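Local coordinates for thioredoxin (Thermosipho africanus, PDB 6MOS), which probably acts as a thiol-disulfide oxidoreductase of the thioredoxin family, cycling an active-site cysteine pair between disulfide and dithiol forms, at residues M28-C41 / L75-K87. Residues are numbered along the deposited sequence; the frame is centred on the assembly and turned at random.
Sequences MKIEYFKNDKCSVC and LVFTVPTVIILDK
Met28 lays its bent end beside Ile84, CE 3.6 Å from CG2, where helix 100-115 also packs. Strands 29-34 and 81-86 run antiparallel, and Lys29, Glu31 and Phe33 pair with Leu85, Ile83 and Thr81 through reciprocal backbone hydrogen bonds. The Glu31 carboxylate passes Leu85 CD1 at 3.8 Å from CD; OE1 is hydrogen-bonded to Tyr70 OH, OE2 salt-bridged through its anti lone pair to Lys29 NZ, which also salt-bridges Glu60. Tyr32, on the face covered by helix 39-55, turns a ring edge to Val82 CG2 and donates a hydrogen bond from OH to Cys41 O at 2.7 Å, on an in-plane lone pair. The strand pair centres the thioredoxin fold, whose CxxC disulfide, following strand 29-34, faces the cis-proline loop leading into strand 81-86. In Phe33, chi1 -61° sets CG anti to the carbonyl carbon and brings the ring under Val76 CG2, a CH-pi contact 8° off the normal; CE1 reaches Ile83 CD1 at 3.6 Å. Alanine here would probably strip Val76 CG2 of its ring face and Ile83 CD1 of CE1, opening a gap. Beyond Asn35, whose ND2 meets Val79 CG2, Cys38 SG and Cys41 SG, bonded at 2.1 Å, border cis-Pro80, Cys41 SG 3.5 Å from its N.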
loop_
_atom_site.group_PDB
_atom_site.type_symbol
_atom_site.label_atom_id
_atom_site.label_comp_id
_atom_site.label_asym_id
_atom_site.label_seq_id
_atom_site.Cartn_x
_atom_site.Cartn_y
_atom_site.Cartn_z
ATOM N N MET A 28 -2.839 6.063 10.706
ATOM C CA MET A 28 -2.931 5.181 9.529
ATOM C C MET A 28 -1.556 4.794 9.016
ATOM O O MET A 28 -0.535 5.317 9.465
ATOM C CB MET A 28 -3.726 5.841 8.411
ATOM C CG MET A 28 -5.204 5.988 8.708
ATOM S SD MET A 28 -6.010 6.870 7.367
ATOM C CE MET A 28 -6.041 5.622 6.079
ATOM N N LYS A 29 -1.533 3.871 8.062
ATOM C CA LYS A 29 -0.272 3.389 7.531
ATOM C C LYS A 29 -0.546 2.771 6.176
ATOM O O LYS A 29 -1.563 2.094 5.996
ATOM C CB LYS A 29 0.375 2.345 8.444
ATOM C CG LYS A 29 1.806 2.043 8.069
ATOM C CD LYS A 29 2.239 0.679 8.565
ATOM C CE LYS A 29 3.690 0.434 8.214
ATOM N NZ LYS A 29 4.202 -0.854 8.767
ATOM N N ILE A 30 0.351 3.028 5.229
ATOM C CA ILE A 30 0.367 2.342 3.944
ATOM C C ILE A 30 1.530 1.364 3.937
ATOM O O ILE A 30 2.660 1.736 4.267
ATOM C CB ILE A 30 0.492 3.329 2.774
ATOM C CG1 ILE A 30 -0.702 4.295 2.777
ATOM C CG2 ILE A 30 0.658 2.562 1.447
ATOM C CD1 ILE A 30 -0.569 5.435 1.786
ATOM N N GLU A 31 1.256 0.120 3.556
ATOM C CA GLU A 31 2.292 -0.882 3.339
ATOM C C GLU A 31 2.317 -1.202 1.851
ATOM O O GLU A 31 1.287 -1.570 1.283
ATOM C CB GLU A 31 2.034 -2.131 4.178
ATOM C CG GLU A 31 2.375 -1.851 5.672
ATOM C CD GLU A 31 2.207 -3.046 6.599
ATOM O OE1 GLU A 31 1.637 -4.052 6.176
ATOM O OE2 GLU A 31 2.633 -2.966 7.790
ATOM N N TYR A 32 3.484 -1.033 1.228
ATOM C CA TYR A 32 3.652 -1.196 -0.215
ATOM C C TYR A 32 4.601 -2.364 -0.434
ATOM O O TYR A 32 5.776 -2.274 -0.078
ATOM C CB TYR A 32 4.214 0.082 -0.827
ATOM C CG TYR A 32 4.355 0.034 -2.327
ATOM C CD1 TYR A 32 3.243 0.145 -3.134
ATOM C CD2 TYR A 32 5.600 -0.102 -2.925
ATOM C CE1 TYR A 32 3.361 0.092 -4.509
ATOM C CE2 TYR A 32 5.733 -0.155 -4.311
ATOM C CZ TYR A 32 4.605 -0.057 -5.091
ATOM O OH TYR A 32 4.710 -0.096 -6.473
ATOM N N PHE A 33 4.100 -3.452 -1.015
ATOM C CA PHE A 33 4.890 -4.662 -1.227
ATOM C C PHE A 33 5.387 -4.695 -2.663
ATOM O O PHE A 33 4.597 -4.542 -3.600
ATOM C CB PHE A 33 4.079 -5.921 -0.919
ATOM C CG PHE A 33 3.592 -5.995 0.508
ATOM C CD1 PHE A 33 2.402 -5.383 0.882
ATOM C CD2 PHE A 33 4.324 -6.678 1.469
ATOM C CE1 PHE A 33 1.944 -5.448 2.199
ATOM C CE2 PHE A 33 3.878 -6.750 2.790
ATOM C CZ PHE A 33 2.693 -6.134 3.155
ATOM N N LYS A 34 6.693 -4.891 -2.835
ATOM C CA LYS A 34 7.292 -4.787 -4.158
ATOM C C LYS A 34 8.440 -5.779 -4.272
ATOM O O LYS A 34 8.831 -6.432 -3.304
ATOM C CB LYS A 34 7.770 -3.347 -4.432
ATOM C CG LYS A 34 8.779 -2.770 -3.403
ATOM C CD LYS A 34 10.231 -3.156 -3.753
ATOM C CE LYS A 34 11.243 -2.510 -2.817
ATOM N NZ LYS A 34 12.626 -2.712 -3.355
ATOM N N ASN A 35 8.974 -5.896 -5.483
ATOM C CA ASN A 35 10.329 -6.390 -5.643
ATOM C C ASN A 35 10.990 -5.563 -6.734
ATOM O O ASN A 35 10.338 -4.772 -7.426
ATOM C CB ASN A 35 10.357 -7.900 -5.898
ATOM C CG ASN A 35 9.853 -8.280 -7.256
ATOM O OD1 ASN A 35 10.267 -7.727 -8.271
ATOM N ND2 ASN A 35 8.955 -9.251 -7.281
ATOM N N ASP A 36 12.302 -5.697 -6.863
ATOM C CA ASP A 36 12.992 -4.771 -7.745
ATOM C C ASP A 36 12.997 -5.243 -9.193
ATOM O O ASP A 36 13.550 -4.550 -10.051
ATOM C CB ASP A 36 14.412 -4.508 -7.238
ATOM C CG ASP A 36 14.442 -3.469 -6.121
ATOM O OD1 ASP A 36 13.467 -2.690 -5.998
ATOM O OD2 ASP A 36 15.434 -3.422 -5.366
ATOM N N LYS A 37 12.380 -6.385 -9.483
ATOM C CA LYS A 37 12.207 -6.856 -10.854
ATOM C C LYS A 37 10.821 -6.558 -11.408
ATOM O O LYS A 37 10.520 -6.929 -12.555
ATOM C CB LYS A 37 12.481 -8.356 -10.927
ATOM C CG LYS A 37 13.948 -8.687 -10.740
ATOM C CD LYS A 37 14.193 -10.188 -10.711
ATOM C CE LYS A 37 13.830 -10.775 -9.360
ATOM N NZ LYS A 37 14.560 -12.042 -9.095
ATOM N N CYS A 38 9.982 -5.887 -10.631
ATOM C CA CYS A 38 8.590 -5.605 -10.988
ATOM C C CYS A 38 8.493 -4.188 -11.553
ATOM O O CYS A 38 8.702 -3.201 -10.835
ATOM C CB CYS A 38 7.696 -5.797 -9.765
ATOM S SG CYS A 38 6.011 -5.084 -9.806
ATOM N N SER A 39 8.142 -4.087 -12.839
ATOM C CA SER A 39 8.153 -2.789 -13.498
ATOM C C SER A 39 6.955 -1.938 -13.103
ATOM O O SER A 39 7.084 -0.716 -12.951
ATOM C CB SER A 39 8.197 -2.983 -15.017
ATOM O OG SER A 39 9.338 -3.736 -15.389
ATOM N N VAL A 40 5.775 -2.549 -12.961
ATOM C CA VAL A 40 4.634 -1.794 -12.454
ATOM C C VAL A 40 4.937 -1.261 -11.057
ATOM O O VAL A 40 4.543 -0.143 -10.710
ATOM C CB VAL A 40 3.365 -2.664 -12.471
ATOM C CG1 VAL A 40 2.207 -1.948 -11.808
ATOM C CG2 VAL A 40 3.001 -3.043 -13.921
ATOM N N CYS A 41 5.672 -2.037 -10.248
ATOM C CA CYS A 41 6.024 -1.575 -8.895
ATOM C C CYS A 41 6.907 -0.337 -8.930
ATOM O O CYS A 41 6.714 0.597 -8.136
ATOM C CB CYS A 41 6.750 -2.665 -8.104
ATOM S SG CYS A 41 5.900 -4.224 -7.906
ATOM N N LEU A 75 0.224 -13.070 3.927
ATOM C CA LEU A 75 -0.372 -13.741 2.765
ATOM C C LEU A 75 -0.340 -12.840 1.529
ATOM O O LEU A 75 -1.296 -12.768 0.752
ATOM C CB LEU A 75 -1.793 -14.225 3.074
ATOM C CG LEU A 75 -1.879 -15.060 4.358
ATOM C CD1 LEU A 75 -3.307 -15.495 4.655
ATOM C CD2 LEU A 75 -0.969 -16.278 4.257
ATOM N N VAL A 76 0.780 -12.153 1.345
ATOM C CA VAL A 76 1.041 -11.337 0.167
ATOM C C VAL A 76 1.866 -12.172 -0.796
ATOM O O VAL A 76 2.969 -12.613 -0.447
ATOM C CB VAL A 76 1.789 -10.049 0.534
ATOM C CG1 VAL A 76 2.232 -9.313 -0.741
ATOM C CG2 VAL A 76 0.928 -9.182 1.432
ATOM N N PHE A 77 1.346 -12.377 -2.005
ATOM C CA PHE A 77 1.989 -13.236 -2.988
ATOM C C PHE A 77 2.282 -12.561 -4.309
ATOM O O PHE A 77 3.155 -13.037 -5.040
ATOM C CB PHE A 77 1.126 -14.473 -3.256
ATOM C CG PHE A 77 0.650 -15.121 -2.018
ATOM C CD1 PHE A 77 1.557 -15.681 -1.137
ATOM C CD2 PHE A 77 -0.693 -15.153 -1.712
ATOM C CE1 PHE A 77 1.132 -16.267 0.030
ATOM C CE2 PHE A 77 -1.129 -15.745 -0.551
ATOM C CZ PHE A 77 -0.216 -16.300 0.325
ATOM N N THR A 78 1.571 -11.505 -4.655
ATOM C CA THR A 78 1.810 -10.769 -5.882
ATOM C C THR A 78 2.257 -9.353 -5.552
ATOM O O THR A 78 1.907 -8.800 -4.508
ATOM C CB THR A 78 0.553 -10.721 -6.769
ATOM O OG1 THR A 78 0.832 -9.938 -7.936
ATOM C CG2 THR A 78 -0.638 -10.147 -6.013
ATOM N N VAL A 79 3.040 -8.768 -6.449
ATOM C CA VAL A 79 3.389 -7.355 -6.326
ATOM C C VAL A 79 2.995 -6.636 -7.614
ATOM O O VAL A 79 3.010 -7.242 -8.696
ATOM C CB VAL A 79 4.881 -7.172 -5.981
ATOM C CG1 VAL A 79 5.148 -7.753 -4.625
ATOM C CG2 VAL A 79 5.762 -7.897 -6.985
ATOM N N PRO A 80 2.611 -5.358 -7.557
ATOM C CA PRO A 80 2.514 -4.628 -6.283
ATOM C C PRO A 80 1.308 -5.066 -5.456
ATOM O O PRO A 80 0.292 -5.487 -6.023
ATOM C CB PRO A 80 2.392 -3.174 -6.731
ATOM C CG PRO A 80 1.720 -3.257 -8.074
ATOM C CD PRO A 80 2.291 -4.508 -8.720
ATOM N N THR A 81 1.426 -5.022 -4.127
ATOM C CA THR A 81 0.270 -5.123 -3.252
ATOM C C THR A 81 0.291 -3.905 -2.343
ATOM O O THR A 81 1.355 -3.503 -1.871
ATOM C CB THR A 81 0.256 -6.428 -2.419
ATOM O OG1 THR A 81 0.027 -7.571 -3.262
ATOM C CG2 THR A 81 -0.820 -6.384 -1.335
ATOM N N VAL A 82 -0.871 -3.292 -2.146
ATOM C CA VAL A 82 -1.009 -2.121 -1.287
ATOM C C VAL A 82 -1.975 -2.476 -0.169
ATOM O O VAL A 82 -3.079 -2.961 -0.430
ATOM C CB VAL A 82 -1.503 -0.885 -2.063
ATOM C CG1 VAL A 82 -1.719 0.273 -1.107
ATOM C CG2 VAL A 82 -0.496 -0.489 -3.121
ATOM N N ILE A 83 -1.560 -2.252 1.078
ATOM C CA ILE A 83 -2.438 -2.474 2.218
ATOM C C ILE A 83 -2.546 -1.154 2.961
ATOM O O ILE A 83 -1.525 -0.546 3.293
ATOM C CB ILE A 83 -1.919 -3.593 3.139
ATOM C CG1 ILE A 83 -1.788 -4.914 2.369
ATOM C CG2 ILE A 83 -2.864 -3.810 4.313
ATOM C CD1 ILE A 83 -1.430 -6.088 3.253
ATOM N N ILE A 84 -3.772 -0.676 3.162
ATOM C CA ILE A 84 -4.022 0.497 3.992
ATOM C C ILE A 84 -4.435 0.013 5.376
ATOM O O ILE A 84 -5.292 -0.871 5.503
ATOM C CB ILE A 84 -5.094 1.403 3.361
ATOM C CG1 ILE A 84 -4.692 1.757 1.921
ATOM C CG2 ILE A 84 -5.268 2.660 4.191
ATOM C CD1 ILE A 84 -5.757 2.510 1.146
ATOM N N LEU A 85 -3.810 0.559 6.415
ATOM C CA LEU A 85 -4.095 0.121 7.772
ATOM C C LEU A 85 -4.368 1.318 8.667
ATOM O O LEU A 85 -3.927 2.439 8.397
ATOM C CB LEU A 85 -2.943 -0.702 8.373
ATOM C CG LEU A 85 -2.529 -1.972 7.629
ATOM C CD1 LEU A 85 -1.318 -1.695 6.750
ATOM C CD2 LEU A 85 -2.259 -3.115 8.586
ATOM N N ASP A 86 -5.088 1.045 9.752
ATOM C CA ASP A 86 -5.325 2.011 10.816
ATOM C C ASP A 86 -5.273 1.257 12.135
ATOM O O ASP A 86 -6.079 0.350 12.356
ATOM C CB ASP A 86 -6.675 2.704 10.640
ATOM C CG ASP A 86 -6.915 3.789 11.668
ATOM O OD1 ASP A 86 -5.947 4.199 12.345
ATOM O OD2 ASP A 86 -8.074 4.232 11.794
ATOM N N LYS A 87 -4.334 1.628 13.005
ATOM C CA LYS A 87 -4.135 0.932 14.280
ATOM C C LYS A 87 -3.860 -0.553 14.042
ATOM O O LYS A 87 -4.395 -1.424 14.731
ATOM C CB LYS A 87 -5.335 1.127 15.215
ATOM C CG LYS A 87 -5.070 0.780 16.682
ATOM C CD LYS A 87 -6.080 -0.243 17.208
ATOM C CE LYS A 87 -5.830 -0.575 18.679
ATOM N NZ LYS A 87 -5.832 0.643 19.542
#